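Local coordinates for protein pyridoxamine 5-phosphate-dependent dehydrase (Escherichia coli, PDB 3B8X) that catalyses the PLP-dependent removal of the C3'-hydroxyl group from GDP-4-keto-6-deoxy-D-mannose, a step in making the O-antigen sugar L-colitose, at residues I66-F71 / H209-I214; G218-L223 / K243-G248. The protein carries 1 engineered substitution. All coordinates share one frame; numbering follows the deposited sequence.

Both contacts are largely buried, but they differ in chemistry. Contact 1 (66-71 with 209-214) packs the end of helix 58-68 against helix 205-214 through methyl groups and one phenylalanine, outside the ligand pocket, the I214 side chain about 13 Å from the ligand. Contact 2 (218-223 with 243-248) joins two loops farther from the centre of the chain; backbone carbonyls and N-H groups do the work there, and R221 reaches out to the ligand's diphosphate. Helix 205-214 connects them: its apolar side faces contact 1, while C213 SG packs on G218 O, 3.5 Å away. F71 CE2 likewise lies 3.5 Å from P247 CD. Y349 of the second subunit touches both F71 and P247.

Contact 1. Residues I66-F71 / H209-I214; sequences IAALFF and HILLCI
I210 sits opposite A68, where the two backbones come closest, their CA atoms 6.1 Å apart. Its CB points at the 66-71 segment and splits there. The CG2 branch, anti to its own backbone N, drops onto A68 and comes to 3.6 Å from A68 CB; it also lies 4.1 Å from F71 CB, at the edge of that ring. The other branch, CG1, runs on with chi2 extended (159°) and carries CD1 to the backbone carbonyl of F71, 3.6 Å from F71 O. F71 N closes the type I turn A68-F71 by bonding back to A68 O. One helical turn on, I214 holds CG1 in the crowded position between N and C (chi1 61°), which sends CD1 between A67 and A68, 4.1 Å from A67 CB, and leaves CG2 obliquely against the F71 ring. L211 adds its CD2, 4.1 Å from A68 CB. The two alanines keep the near side of helix 58-68 low, so the branched side chains of helix 205-214 can close in. L211 also touches V53 of strand 51-55, placing this apolar helix-helix packing beside the edge of the mixed eight-stranded sheet of the PLP-dependent aminotransferase fold.

Contact 2. Residues G218-L223 / K243-G248; sequences GWTRNL and KFVLPG. With G4M ([(2R,3S,4R,5R)-5-(2-amino-6-oxo-1,6-dihydro-9H-purin-9-yl)-3,4-dihydroxytetrahydrofuran-2-yl]methyl (2R,3S,4S,5S,6R)-3,4-dihydroxy-5-[({3-hydroxy-2-methyl-5-[(phosphonooxy)methyl]pyridin-4-yl}methyl)amino]-6-methyltetrahydro-2H-pyran-2-yl dihydrogen diphosphate), chain G.
The strongest bond between the loops runs from V245 N to G218 O: 2.7 Å, almost straight at 173°, and close to the axis of the C=O. The same carbonyl also takes a CA-H...O contact from F244. G218 CA in turn rests 3.3 Å from L246 O; a side chain on G218 would run into that oxygen. K243 O receives the CA-H of W219 and, through a weak bond, long and bent, the N-H of T220. T220 N has a better acceptor in a water 3.1 Å away, which also takes a weak bond from K243 N. The side-chain ends look elsewhere: T220 OG1 bonds to E240, and K243 NZ makes salt bridges to E239 and E240. W219 NE1 donates weakly but straight to N222 OD1, in the plane of the indole. R221 CG lies 3.6 Å above the centre of one indole face, and the chain then bends at chi2 (-149°) to put the guanidinium over W219 CZ3. R221 NE is held by S241 O. NH1 binds both phosphates of the ligand, 2.9 Å to O1P and 3.2 Å to O4P; NH2 also reaches O4P, though less surely placed, close to R333 of the second subunit. Two irregular loops joined by one strong backbone bond and CA-H...O contacts thus present an arginine that grips the diphosphate in the nucleotide-sugar pocket of this DegT/DnrJ/EryC1 family enzyme.

Contact 1. Residues I66-F71 / H209-I214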
loop_
_atom_site.group_PDB
_atom_site.type_symbol
_atom_site.label_atom_id
_atom_site.label_comp_id
_atom_site.label_asym_id
_atom_site.label_seq_id
_atom_site.Cartn_x
_atom_site.Cartn_y
_atom_site.Cartn_z
ATOM N N ILE B 66 -12.089 0.941 -5.344
ATOM C CA ILE B 66 -12.554 2.282 -5.772
ATOM C C ILE B 66 -11.808 2.810 -7.008
ATOM O O ILE B 66 -12.373 3.330 -7.966
ATOM C CB ILE B 66 -12.393 3.309 -4.600
ATOM C CG1 ILE B 66 -13.176 2.813 -3.397
ATOM C CG2 ILE B 66 -12.850 4.693 -5.018
ATOM C CD1 ILE B 66 -14.632 2.467 -3.752
ATOM N N ALA B 67 -10.496 2.732 -6.972
ATOM C CA ALA B 67 -9.717 3.235 -8.089
ATOM C C ALA B 67 -10.078 2.600 -9.422
ATOM O O ALA B 67 -10.171 3.259 -10.467
ATOM C CB ALA B 67 -8.274 3.007 -7.795
ATOM N N ALA B 68 -10.189 1.284 -9.430
ATOM C CA ALA B 68 -10.496 0.629 -10.687
ATOM C C ALA B 68 -11.709 1.200 -11.414
ATOM O O ALA B 68 -11.736 1.193 -12.625
ATOM C CB ALA B 68 -10.678 -0.842 -10.458
ATOM N N LEU B 69 -12.721 1.644 -10.673
ATOM C CA LEU B 69 -13.935 2.168 -11.268
ATOM C C LEU B 69 -13.735 3.446 -12.072
ATOM O O LEU B 69 -14.589 3.847 -12.850
ATOM C CB LEU B 69 -15.009 2.382 -10.207
ATOM C CG LEU B 69 -15.412 1.100 -9.484
ATOM C CD1 LEU B 69 -16.236 1.362 -8.214
ATOM C CD2 LEU B 69 -16.103 0.154 -10.437
ATOM N N PHE B 70 -12.574 4.060 -11.912
ATOM C CA PHE B 70 -12.279 5.291 -12.620
ATOM C C PHE B 70 -11.575 4.970 -13.919
ATOM O O PHE B 70 -11.401 5.830 -14.777
ATOM C CB PHE B 70 -11.391 6.195 -11.755
ATOM C CG PHE B 70 -12.118 6.845 -10.611
ATOM C CD1 PHE B 70 -12.573 6.080 -9.536
ATOM C CD2 PHE B 70 -12.343 8.232 -10.607
ATOM C CE1 PHE B 70 -13.300 6.664 -8.518
ATOM C CE2 PHE B 70 -13.101 8.830 -9.612
ATOM C CZ PHE B 70 -13.537 8.061 -8.528
ATOM N N PHE B 71 -11.140 3.724 -14.029
ATOM C CA PHE B 71 -10.253 3.273 -15.095
ATOM C C PHE B 71 -10.898 2.369 -16.101
ATOM O O PHE B 71 -10.253 1.924 -17.043
ATOM C CB PHE B 71 -8.941 2.663 -14.526
ATOM C CG PHE B 71 -8.212 3.584 -13.578
ATOM C CD1 PHE B 71 -7.793 3.149 -12.342
ATOM C CD2 PHE B 71 -7.991 4.911 -13.905
ATOM C CE1 PHE B 71 -7.155 4.028 -11.483
ATOM C CE2 PHE B 71 -7.392 5.800 -13.034
ATOM C CZ PHE B 71 -6.967 5.360 -11.819
ATOM N N HIS B 209 -8.583 -7.335 -14.967
ATOM C CA HIS B 209 -7.376 -6.833 -15.596
ATOM C C HIS B 209 -6.971 -5.459 -15.057
ATOM O O HIS B 209 -5.783 -5.217 -14.833
ATOM C CB HIS B 209 -7.559 -6.836 -17.131
ATOM C CG HIS B 209 -7.622 -8.223 -17.696
ATOM N ND1 HIS B 209 -7.956 -8.498 -19.010
ATOM C CD2 HIS B 209 -7.404 -9.420 -17.101
ATOM C CE1 HIS B 209 -7.917 -9.806 -19.199
ATOM N NE2 HIS B 209 -7.596 -10.389 -18.054
ATOM N N ILE B 210 -7.937 -4.572 -14.805
ATOM C CA ILE B 210 -7.573 -3.246 -14.299
ATOM C C ILE B 210 -6.893 -3.424 -12.956
ATOM O O ILE B 210 -5.919 -2.745 -12.626
ATOM C CB ILE B 210 -8.790 -2.326 -14.094
ATOM C CG1 ILE B 210 -9.329 -1.794 -15.443
ATOM C CG2 ILE B 210 -8.386 -1.147 -13.254
ATOM C CD1 ILE B 210 -10.822 -1.277 -15.439
ATOM N N LEU B 211 -7.401 -4.359 -12.190
ATOM C CA LEU B 211 -6.833 -4.607 -10.862
ATOM C C LEU B 211 -5.392 -5.098 -10.992
ATOM O O LEU B 211 -4.496 -4.631 -10.281
ATOM C CB LEU B 211 -7.674 -5.612 -10.052
ATOM C CG LEU B 211 -9.039 -5.009 -9.658
ATOM C CD1 LEU B 211 -10.052 -6.064 -9.221
ATOM C CD2 LEU B 211 -8.897 -3.942 -8.530
ATOM N N LEU B 212 -5.167 -6.034 -11.910
ATOM C CA LEU B 212 -3.829 -6.596 -12.113
ATOM C C LEU B 212 -2.810 -5.543 -12.507
ATOM O O LEU B 212 -1.622 -5.641 -12.155
ATOM C CB LEU B 212 -3.851 -7.667 -13.184
ATOM C CG LEU B 212 -4.638 -8.935 -12.817
ATOM C CD1 LEU B 212 -4.704 -9.784 -14.066
ATOM C CD2 LEU B 212 -3.960 -9.680 -11.689
ATOM N N CYS B 213 -3.271 -4.547 -13.255
ATOM C CA CYS B 213 -2.396 -3.450 -13.671
ATOM C C CYS B 213 -2.078 -2.464 -12.539
ATOM O O CYS B 213 -0.926 -2.103 -12.316
ATOM C CB CYS B 213 -3.096 -2.700 -14.815
ATOM S SG CYS B 213 -2.245 -1.201 -15.430
ATOM N N ILE B 214 -3.120 -2.004 -11.835
ATOM C CA ILE B 214 -2.910 -1.013 -10.790
ATOM C C ILE B 214 -2.308 -1.538 -9.486
ATOM O O ILE B 214 -1.839 -0.743 -8.633
ATOM C CB ILE B 214 -4.118 -0.140 -10.582
ATOM C CG1 ILE B 214 -5.314 -1.002 -10.144
ATOM C CG2 ILE B 214 -4.346 0.720 -11.801
ATOM C CD1 ILE B 214 -6.503 -0.124 -9.704
#

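Contact 2. Residues G218-L223 / K243-G248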
loop_
_atom_site.group_PDB
_atom_site.type_symbol
_atom_site.label_atom_id
_atom_site.label_comp_id
_atom_site.label_asym_id
_atom_site.label_seq_id
_atom_site.Cartn_x
_atom_site.Cartn_y
_atom_site.Cartn_z
ATOM N N GLY B 218 1.187 0.032 -12.393
ATOM C CA GLY B 218 0.434 0.492 -13.545
ATOM C C GLY B 218 1.053 -0.015 -14.840
ATOM O O GLY B 218 0.820 0.514 -15.908
ATOM N N TRP B 219 1.865 -1.056 -14.737
ATOM C CA TRP B 219 2.536 -1.604 -15.896
ATOM C C TRP B 219 1.769 -2.788 -16.490
ATOM O O TRP B 219 0.704 -3.185 -16.006
ATOM C CB TRP B 219 3.987 -1.960 -15.544
ATOM C CG TRP B 219 4.147 -3.165 -14.556
ATOM C CD1 TRP B 219 3.214 -4.106 -14.176
ATOM C CD2 TRP B 219 5.342 -3.485 -13.840
ATOM N NE1 TRP B 219 3.801 -5.035 -13.326
ATOM C CE2 TRP B 219 5.108 -4.688 -13.140
ATOM C CE3 TRP B 219 6.640 -2.950 -13.855
ATOM C CZ2 TRP B 219 6.095 -5.301 -12.381
ATOM C CZ3 TRP B 219 7.633 -3.602 -13.151
ATOM C CH2 TRP B 219 7.341 -4.735 -12.395
ATOM N N THR B 220 2.276 -3.335 -17.581
ATOM C CA THR B 220 1.535 -4.390 -18.228
ATOM C C THR B 220 2.066 -5.779 -17.942
ATOM O O THR B 220 1.592 -6.745 -18.494
ATOM C CB THR B 220 1.606 -4.197 -19.728
ATOM O OG1 THR B 220 2.982 -4.280 -20.125
ATOM C CG2 THR B 220 1.038 -2.808 -20.094
ATOM N N ARG B 221 3.052 -5.883 -17.070
ATOM C CA ARG B 221 3.667 -7.168 -16.857
ATOM C C ARG B 221 2.760 -8.317 -16.476
ATOM O O ARG B 221 3.053 -9.467 -16.779
ATOM C CB ARG B 221 4.730 -7.053 -15.782
ATOM C CG ARG B 221 5.930 -6.331 -16.284
ATOM C CD ARG B 221 7.186 -6.824 -15.600
ATOM N NE ARG B 221 8.261 -5.869 -15.839
ATOM C CZ ARG B 221 9.370 -5.820 -15.118
ATOM N NH1 ARG B 221 9.577 -6.700 -14.152
ATOM N NH2 ARG B 221 10.282 -4.913 -15.402
ATOM N N ASN B 222 1.751 -8.033 -15.672
ATOM C CA ASN B 222 0.940 -9.099 -15.120
ATOM C C ASN B 222 -0.308 -9.257 -15.907
ATOM O O ASN B 222 -1.166 -10.024 -15.512
ATOM C CB ASN B 222 0.605 -8.851 -13.643
ATOM C CG ASN B 222 1.832 -8.742 -12.796
ATOM O OD1 ASN B 222 2.066 -7.750 -12.095
ATOM N ND2 ASN B 222 2.638 -9.786 -12.849
ATOM N N LEU B 223 -0.393 -8.515 -17.005
ATOM C CA LEU B 223 -1.526 -8.607 -17.903
ATOM C C LEU B 223 -1.215 -9.698 -18.951
ATOM O O LEU B 223 -0.059 -9.909 -19.350
ATOM C CB LEU B 223 -1.676 -7.289 -18.635
ATOM C CG LEU B 223 -2.120 -6.107 -17.787
ATOM C CD1 LEU B 223 -2.180 -4.873 -18.680
ATOM C CD2 LEU B 223 -3.494 -6.416 -17.223
ATOM N N LYS B 243 6.242 -0.536 -19.530
ATOM C CA LYS B 243 5.218 0.191 -20.252
ATOM C C LYS B 243 4.203 0.559 -19.122
ATOM O O LYS B 243 3.656 -0.331 -18.449
ATOM C CB LYS B 243 4.627 -0.827 -21.233
ATOM C CG LYS B 243 3.499 -0.336 -22.119
ATOM C CD LYS B 243 3.776 -0.801 -23.565
ATOM C CE LYS B 243 2.538 -1.113 -24.393
ATOM N NZ LYS B 243 2.957 -1.738 -25.698
ATOM N N PHE B 244 3.934 1.848 -18.927
ATOM C CA PHE B 244 3.053 2.313 -17.853
ATOM C C PHE B 244 1.743 2.875 -18.395
ATOM O O PHE B 244 1.755 3.860 -19.125
ATOM C CB PHE B 244 3.832 3.368 -17.074
ATOM C CG PHE B 244 4.994 2.799 -16.335
ATOM C CD1 PHE B 244 6.292 3.222 -16.596
ATOM C CD2 PHE B 244 4.794 1.800 -15.392
ATOM C CE1 PHE B 244 7.386 2.731 -15.872
ATOM C CE2 PHE B 244 5.902 1.273 -14.673
ATOM C CZ PHE B 244 7.197 1.746 -14.924
ATOM N N VAL B 245 0.617 2.276 -18.009
ATOM C CA VAL B 245 -0.703 2.601 -18.587
ATOM C C VAL B 245 -1.898 3.066 -17.775
ATOM O O VAL B 245 -2.869 3.569 -18.356
ATOM C CB VAL B 245 -1.169 1.445 -19.529
ATOM C CG1 VAL B 245 -0.063 1.160 -20.549
ATOM C CG2 VAL B 245 -1.443 0.131 -18.739
ATOM N N LEU B 246 -1.881 2.854 -16.462
ATOM C CA LEU B 246 -2.943 3.333 -15.574
ATOM C C LEU B 246 -2.219 3.901 -14.340
ATOM O O LEU B 246 -1.162 3.361 -13.959
ATOM C CB LEU B 246 -3.854 2.170 -15.155
ATOM C CG LEU B 246 -4.827 1.793 -16.264
ATOM C CD1 LEU B 246 -5.636 0.654 -15.762
ATOM C CD2 LEU B 246 -5.739 2.953 -16.700
ATOM N N PRO B 247 -2.748 4.972 -13.741
ATOM C CA PRO B 247 -2.149 5.535 -12.519
ATOM C C PRO B 247 -2.433 4.579 -11.348
ATOM O O PRO B 247 -3.457 4.676 -10.692
ATOM C CB PRO B 247 -2.858 6.902 -12.338
ATOM C CG PRO B 247 -3.885 7.014 -13.478
ATOM C CD PRO B 247 -4.016 5.634 -14.110
ATOM N N GLY B 248 -1.505 3.667 -11.071
ATOM C CA GLY B 248 -1.686 2.689 -9.997
ATOM C C GLY B 248 -0.749 2.826 -8.769
ATOM O O GLY B 248 -0.230 3.920 -8.428
HETATM O OP3 G4M G . 9.715 -0.989 -6.510
HETATM P PL G4M G . 9.347 -0.079 -5.244
HETATM O OP1 G4M G . 7.788 0.031 -5.049
HETATM O OP2 G4M G . 10.037 -0.595 -3.890
HETATM O OP4 G4M G . 9.976 1.390 -5.411
HETATM C C5B G4M G . 9.313 2.124 -6.421
HETATM C C5L G4M G . 10.285 3.116 -7.067
HETATM C C6L G4M G . 10.117 4.484 -6.884
HETATM N N1L G4M G . 10.925 5.398 -7.445
HETATM C C2L G4M G . 11.859 5.047 -8.307
HETATM C C2A G4M G . 12.659 6.163 -8.971
HETATM C C3L G4M G . 12.095 3.680 -8.578
HETATM O O3L G4M G . 13.041 3.302 -9.472
HETATM C C4L G4M G . 11.293 2.691 -7.942
HETATM C C4A G4M G . 11.450 1.329 -8.236
HETATM N N4A G4M G . 12.394 0.949 -9.090
HETATM C C4G G4M G . 12.676 -0.393 -9.281
HETATM C C5G G4M G . 12.982 -0.699 -10.751
HETATM C C6G G4M G . 14.105 0.224 -11.223
HETATM O O5G G4M G . 13.439 -2.050 -10.827
HETATM C C3G G4M G . 11.548 -1.309 -8.782
HETATM O O3G G4M G . 12.018 -2.038 -7.635
HETATM C C2G G4M G . 11.103 -2.265 -9.919
HETATM O O2G G4M G . 10.188 -3.259 -9.413
HETATM C C1G G4M G . 12.313 -2.932 -10.635
HETATM O O1G G4M G . 11.912 -3.417 -11.929
HETATM P P2 G4M G . 12.618 -4.845 -11.978
HETATM O O3P G4M G . 14.207 -4.743 -11.727
HETATM O O4P G4M G . 12.388 -5.406 -13.460
HETATM O OPP G4M G . 11.939 -5.768 -10.836
HETATM P P G4M G . 11.955 -7.319 -11.310
HETATM O O1P G4M G . 12.068 -7.529 -12.905
HETATM O O2P G4M G . 10.552 -7.948 -10.828
HETATM O "O5'" G4M G . 13.133 -8.142 -10.540
HETATM C "C5'" G4M G . 14.427 -7.752 -10.998
HETATM C "C4'" G4M G . 15.305 -8.994 -11.205
HETATM O "O4'" G4M G . 15.523 -9.712 -9.954
HETATM C "C3'" G4M G . 14.613 -9.995 -12.180
HETATM O "O3'" G4M G . 15.566 -10.671 -13.004
HETATM C "C2'" G4M G . 13.880 -10.960 -11.222
HETATM O "O2'" G4M G . 13.840 -12.287 -11.768
HETATM C "C1'" G4M G . 14.799 -10.958 -9.992
HETATM N N9 G4M G . 14.015 -11.146 -8.773
HETATM C C8 G4M G . 13.047 -10.305 -8.301
HETATM N N7 G4M G . 12.581 -10.804 -7.184
HETATM C C4 G4M G . 14.148 -12.193 -7.926
HETATM C C5 G4M G . 13.230 -11.971 -6.897
HETATM C C6 G4M G . 13.173 -12.915 -5.844
HETATM O O6 G4M G . 12.423 -12.769 -4.903
HETATM N N3 G4M G . 14.926 -13.266 -7.907
HETATM C C2 G4M G . 14.855 -14.137 -6.931
HETATM N N1 G4M G . 13.995 -13.978 -5.892
HETATM N N2 G4M G . 15.684 -15.226 -6.944
HETATM O O HOH W 1 5.298 -3.406 -17.995
#